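Local coordinates for protein glycosyltransferase Gtf1 (Streptococcus pneumoniae, PDB 4PQG) that is a bacterial glycosyltransferase of the GT-B fold, with an extended antiparallel beta-sheet domain inserted into the first of its two Rossmann-like domains, at residues L169-F174 and V182-M187. Numbering follows the deposited sequence.
Sequences LYQRTF and VYDILM
Tyr183 holds CG between its backbone N and carbonyl carbon (chi1 70°), and Phe174 holds CG anti to its carbonyl carbon (chi1 -74°). The two residues are paired across the strands on one face of the sheet, and these torsions lay their rings side by side. Their planes are only 11° apart but slid, with centroids 5.2 Å apart, and the rings barely overlap. The phenol end of Tyr183 does the touching: its OH sits over one face of the Phe174 ring, toward the rim, 3.4 Å from Phe174 CD2. That hydroxyl is hydrogen-bonded to the backbone O of Tyr74, and Phe197 stacks with the Tyr183 ring. Ile185 CD1 reaches Phe174 CE2 at 3.9 Å. Further along the same face, the bent chain of Met187 brings SD and CE up to Arg172 NH1, with CE 3.5 Å from NH1. Arg172 NE forms a salt bridge with Glu158 on the preceding strand.

The segments belong to a beta hairpin, strands 166-175 and 181-188, within the antiparallel sheet of the GtfA extended beta-sheet domain. Arg172 and Ile185 are a hydrogen-bonded pair, with Ile185 N to Arg172 O at 2.6 Å and Arg172 N to Ile185 O at 3.0 Å. Near the turn, Val182 and Tyr183 both face Phe174 in a classic beta bulge. Phe174 N bonds to Tyr183 O, and Val182 N to Phe174 O.

Thr173 and Asp184 form a non-hydrogen-bonded pair on the other face. Their side chains run alongside each other, and Thr173 OG1 donates to Asp184 OD1 at 2.7 Å, on the anti side of the carboxylate and tilted out of its plane. Gln171 NE2 gives a nearly straight bond to the same OG1, at 3.2 Å and in its own amide plane. The other carboxylate oxygen, Asp184 OD2, pairs with Lys198.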
ATOM      1  N   LEU A 169       5.940  14.797 -23.198  1.00 21.38           N
ATOM      2  CA  LEU A 169       6.156  13.354 -23.392  1.00 21.66           C
ATOM      3  C   LEU A 169       5.317  12.833 -24.548  1.00 21.48           C
ATOM      4  O   LEU A 169       4.107  12.922 -24.496  1.00 23.58           O
ATOM      5  CB  LEU A 169       5.810  12.581 -22.124  1.00 20.34           C
ATOM      6  CG  LEU A 169       5.890  11.052 -22.235  1.00 20.94           C
ATOM      7  CD1 LEU A 169       7.310  10.606 -22.545  1.00 19.83           C
ATOM      8  CD2 LEU A 169       5.356  10.377 -20.967  1.00 19.98           C
ATOM      9  N   TYR A 170       5.941  12.277 -25.581  1.00 21.66           N
ATOM     10  CA  TYR A 170       5.145  11.683 -26.671  1.00 21.04           C
ATOM     11  C   TYR A 170       5.249  10.163 -26.856  1.00 20.63           C
ATOM     12  O   TYR A 170       4.352   9.547 -27.449  1.00 19.88           O
ATOM     13  CB  TYR A 170       5.365  12.411 -28.003  1.00 23.13           C
ATOM     14  CG  TYR A 170       6.779  12.400 -28.510  1.00 24.77           C
ATOM     15  CD1 TYR A 170       7.229  11.386 -29.359  1.00 24.93           C
ATOM     16  CD2 TYR A 170       7.675  13.417 -28.158  1.00 25.21           C
ATOM     17  CE1 TYR A 170       8.533  11.371 -29.843  1.00 25.25           C
ATOM     18  CE2 TYR A 170       8.985  13.409 -28.638  1.00 26.94           C
ATOM     19  CZ  TYR A 170       9.409  12.385 -29.480  1.00 26.27           C
ATOM     20  OH  TYR A 170      10.705  12.378 -29.958  1.00 27.76           O
ATOM     21  N   GLN A 171       6.327   9.560 -26.372  1.00 18.59           N
ATOM     22  CA  GLN A 171       6.543   8.122 -26.600  1.00 18.21           C
ATOM     23  C   GLN A 171       7.295   7.502 -25.438  1.00 17.97           C
ATOM     24  O   GLN A 171       8.222   8.117 -24.886  1.00 17.57           O
ATOM     25  CB  GLN A 171       7.330   7.889 -27.900  1.00 17.13           C
ATOM     26  CG  GLN A 171       7.589   6.431 -28.288  1.00 16.84           C
ATOM     27  CD  GLN A 171       8.206   6.312 -29.674  1.00 17.31           C
ATOM     28  OE1 GLN A 171       7.868   7.085 -30.565  1.00 16.84           O
ATOM     29  NE2 GLN A 171       9.128   5.351 -29.859  1.00 16.80           N
ATOM     30  N   ARG A 172       6.878   6.289 -25.080  1.00 17.35           N
ATOM     31  CA  ARG A 172       7.612   5.438 -24.146  1.00 18.81           C
ATOM     32  C   ARG A 172       7.910   4.130 -24.841  1.00 18.04           C
ATOM     33  O   ARG A 172       7.013   3.540 -25.433  1.00 18.46           O
ATOM     34  CB  ARG A 172       6.753   5.110 -22.933  1.00 19.19           C
ATOM     35  CG  ARG A 172       6.544   6.243 -21.989  1.00 20.62           C
ATOM     36  CD  ARG A 172       6.354   5.675 -20.596  1.00 20.94           C
ATOM     37  NE  ARG A 172       6.073   6.753 -19.664  1.00 20.41           N
ATOM     38  CZ  ARG A 172       4.860   7.136 -19.275  1.00 21.68           C
ATOM     39  NH1 ARG A 172       3.768   6.535 -19.730  1.00 21.33           N
ATOM     40  NH2 ARG A 172       4.744   8.135 -18.408  1.00 22.85           N
ATOM     41  N   THR A 173       9.145   3.656 -24.750  1.00 17.23           N
ATOM     42  CA  THR A 173       9.511   2.387 -25.385  1.00 16.54           C
ATOM     43  C   THR A 173      10.066   1.460 -24.307  1.00 16.30           C
ATOM     44  O   THR A 173      10.825   1.906 -23.451  1.00 15.85           O
ATOM     45  CB  THR A 173      10.553   2.592 -26.518  1.00 16.70           C
ATOM     46  OG1 THR A 173       9.961   3.320 -27.595  1.00 17.52           O
ATOM     47  CG2 THR A 173      11.078   1.248 -27.064  1.00 16.63           C
ATOM     48  N   PHE A 174       9.670   0.192 -24.354  1.00 15.98           N
ATOM     49  CA  PHE A 174      10.188  -0.836 -23.444  1.00 16.21           C
ATOM     50  C   PHE A 174      11.077  -1.815 -24.203  1.00 16.01           C
ATOM     51  O   PHE A 174      10.760  -2.194 -25.344  1.00 16.52           O
ATOM     52  CB  PHE A 174       9.047  -1.540 -22.685  1.00 15.47           C
ATOM     53  CG  PHE A 174       8.441  -0.680 -21.602  1.00 16.46           C
ATOM     54  CD1 PHE A 174       8.862  -0.805 -20.280  1.00 16.87           C
ATOM     55  CD2 PHE A 174       7.495   0.298 -21.909  1.00 17.02           C
ATOM     56  CE1 PHE A 174       8.344   0.015 -19.287  1.00 17.32           C
ATOM     57  CE2 PHE A 174       6.964   1.114 -20.920  1.00 17.35           C
ATOM     58  CZ  PHE A 174       7.394   0.974 -19.601  1.00 17.22           C
ATOM     59  N   VAL A 182      10.640  -3.801 -27.577  1.00 17.51           N
ATOM     60  CA  VAL A 182       9.538  -4.738 -27.663  1.00 17.02           C
ATOM     61  C   VAL A 182       8.281  -4.007 -28.117  1.00 17.14           C
ATOM     62  O   VAL A 182       7.567  -4.481 -29.005  1.00 17.28           O
ATOM     63  CB  VAL A 182       9.240  -5.428 -26.323  1.00 17.00           C
ATOM     64  CG1 VAL A 182       8.016  -6.338 -26.440  1.00 17.38           C
ATOM     65  CG2 VAL A 182      10.455  -6.222 -25.869  1.00 17.44           C
ATOM     66  N   TYR A 183       7.992  -2.864 -27.500  1.00 15.94           N
ATOM     67  CA  TYR A 183       6.788  -2.128 -27.868  1.00 15.04           C
ATOM     68  C   TYR A 183       6.934  -0.651 -27.534  1.00 14.48           C
ATOM     69  O   TYR A 183       7.762  -0.291 -26.694  1.00 14.47           O
ATOM     70  CB  TYR A 183       5.551  -2.736 -27.195  1.00 14.68           C
ATOM     71  CG  TYR A 183       5.442  -2.554 -25.685  1.00 14.87           C
ATOM     72  CD1 TYR A 183       4.676  -1.515 -25.134  1.00 15.06           C
ATOM     73  CD2 TYR A 183       6.095  -3.422 -24.811  1.00 15.35           C
ATOM     74  CE1 TYR A 183       4.547  -1.371 -23.743  1.00 15.48           C
ATOM     75  CE2 TYR A 183       5.996  -3.279 -23.425  1.00 15.64           C
ATOM     76  CZ  TYR A 183       5.214  -2.258 -22.899  1.00 15.92           C
ATOM     77  OH  TYR A 183       5.102  -2.123 -21.528  1.00 16.31           O
ATOM     78  N   ASP A 184       6.142   0.185 -28.204  1.00 14.19           N
ATOM     79  CA  ASP A 184       6.131   1.636 -27.971  1.00 14.88           C
ATOM     80  C   ASP A 184       4.755   2.026 -27.462  1.00 15.39           C
ATOM     81  O   ASP A 184       3.756   1.456 -27.888  1.00 15.24           O
ATOM     82  CB  ASP A 184       6.426   2.428 -29.261  1.00 15.29           C
ATOM     83  CG  ASP A 184       7.640   1.901 -30.014  1.00 15.88           C
ATOM     84  OD1 ASP A 184       8.722   1.769 -29.375  1.00 16.20           O
ATOM     85  OD2 ASP A 184       7.518   1.626 -31.247  1.00 15.29           O
ATOM     86  N   ILE A 185       4.692   3.000 -26.564  1.00 15.03           N
ATOM     87  CA  ILE A 185       3.400   3.528 -26.173  1.00 15.77           C
ATOM     88  C   ILE A 185       3.376   4.945 -26.688  1.00 15.82           C
ATOM     89  O   ILE A 185       4.259   5.731 -26.351  1.00 16.78           O
ATOM     90  CB  ILE A 185       3.165   3.522 -24.644  1.00 15.71           C
ATOM     91  CG1 ILE A 185       3.513   2.147 -24.038  1.00 15.36           C
ATOM     92  CG2 ILE A 185       1.725   3.963 -24.340  1.00 15.81           C
ATOM     93  CD1 ILE A 185       3.580   2.140 -22.505  1.00 16.69           C
ATOM     94  N   LEU A 186       2.398   5.252 -27.526  1.00 16.01           N
ATOM     95  CA  LEU A 186       2.241   6.614 -28.014  1.00 17.18           C
ATOM     96  C   LEU A 186       1.380   7.347 -26.999  1.00 18.54           C
ATOM     97  O   LEU A 186       0.282   6.898 -26.680  1.00 17.82           O
ATOM     98  CB  LEU A 186       1.644   6.627 -29.424  1.00 17.61           C
ATOM     99  CG  LEU A 186       2.473   5.856 -30.464  1.00 18.86           C
ATOM    100  CD1 LEU A 186       1.859   6.058 -31.852  1.00 19.38           C
ATOM    101  CD2 LEU A 186       3.943   6.280 -30.455  1.00 18.36           C
ATOM    102  N   MET A 187       1.912   8.461 -26.484  1.00 19.78           N
ATOM    103  CA  MET A 187       1.300   9.211 -25.401  1.00 21.55           C
ATOM    104  C   MET A 187       0.565  10.436 -25.915  1.00 24.29           C
ATOM    105  O   MET A 187       0.971  11.057 -26.896  1.00 24.84           O
ATOM    106  CB  MET A 187       2.374   9.660 -24.398  1.00 20.64           C
ATOM    107  CG  MET A 187       3.223   8.531 -23.840  1.00 21.63           C
ATOM    108  SD  MET A 187       2.284   7.358 -22.835  1.00 22.35           S
ATOM    109  CE  MET A 187       1.571   8.474 -21.619  1.00 21.94           C
TER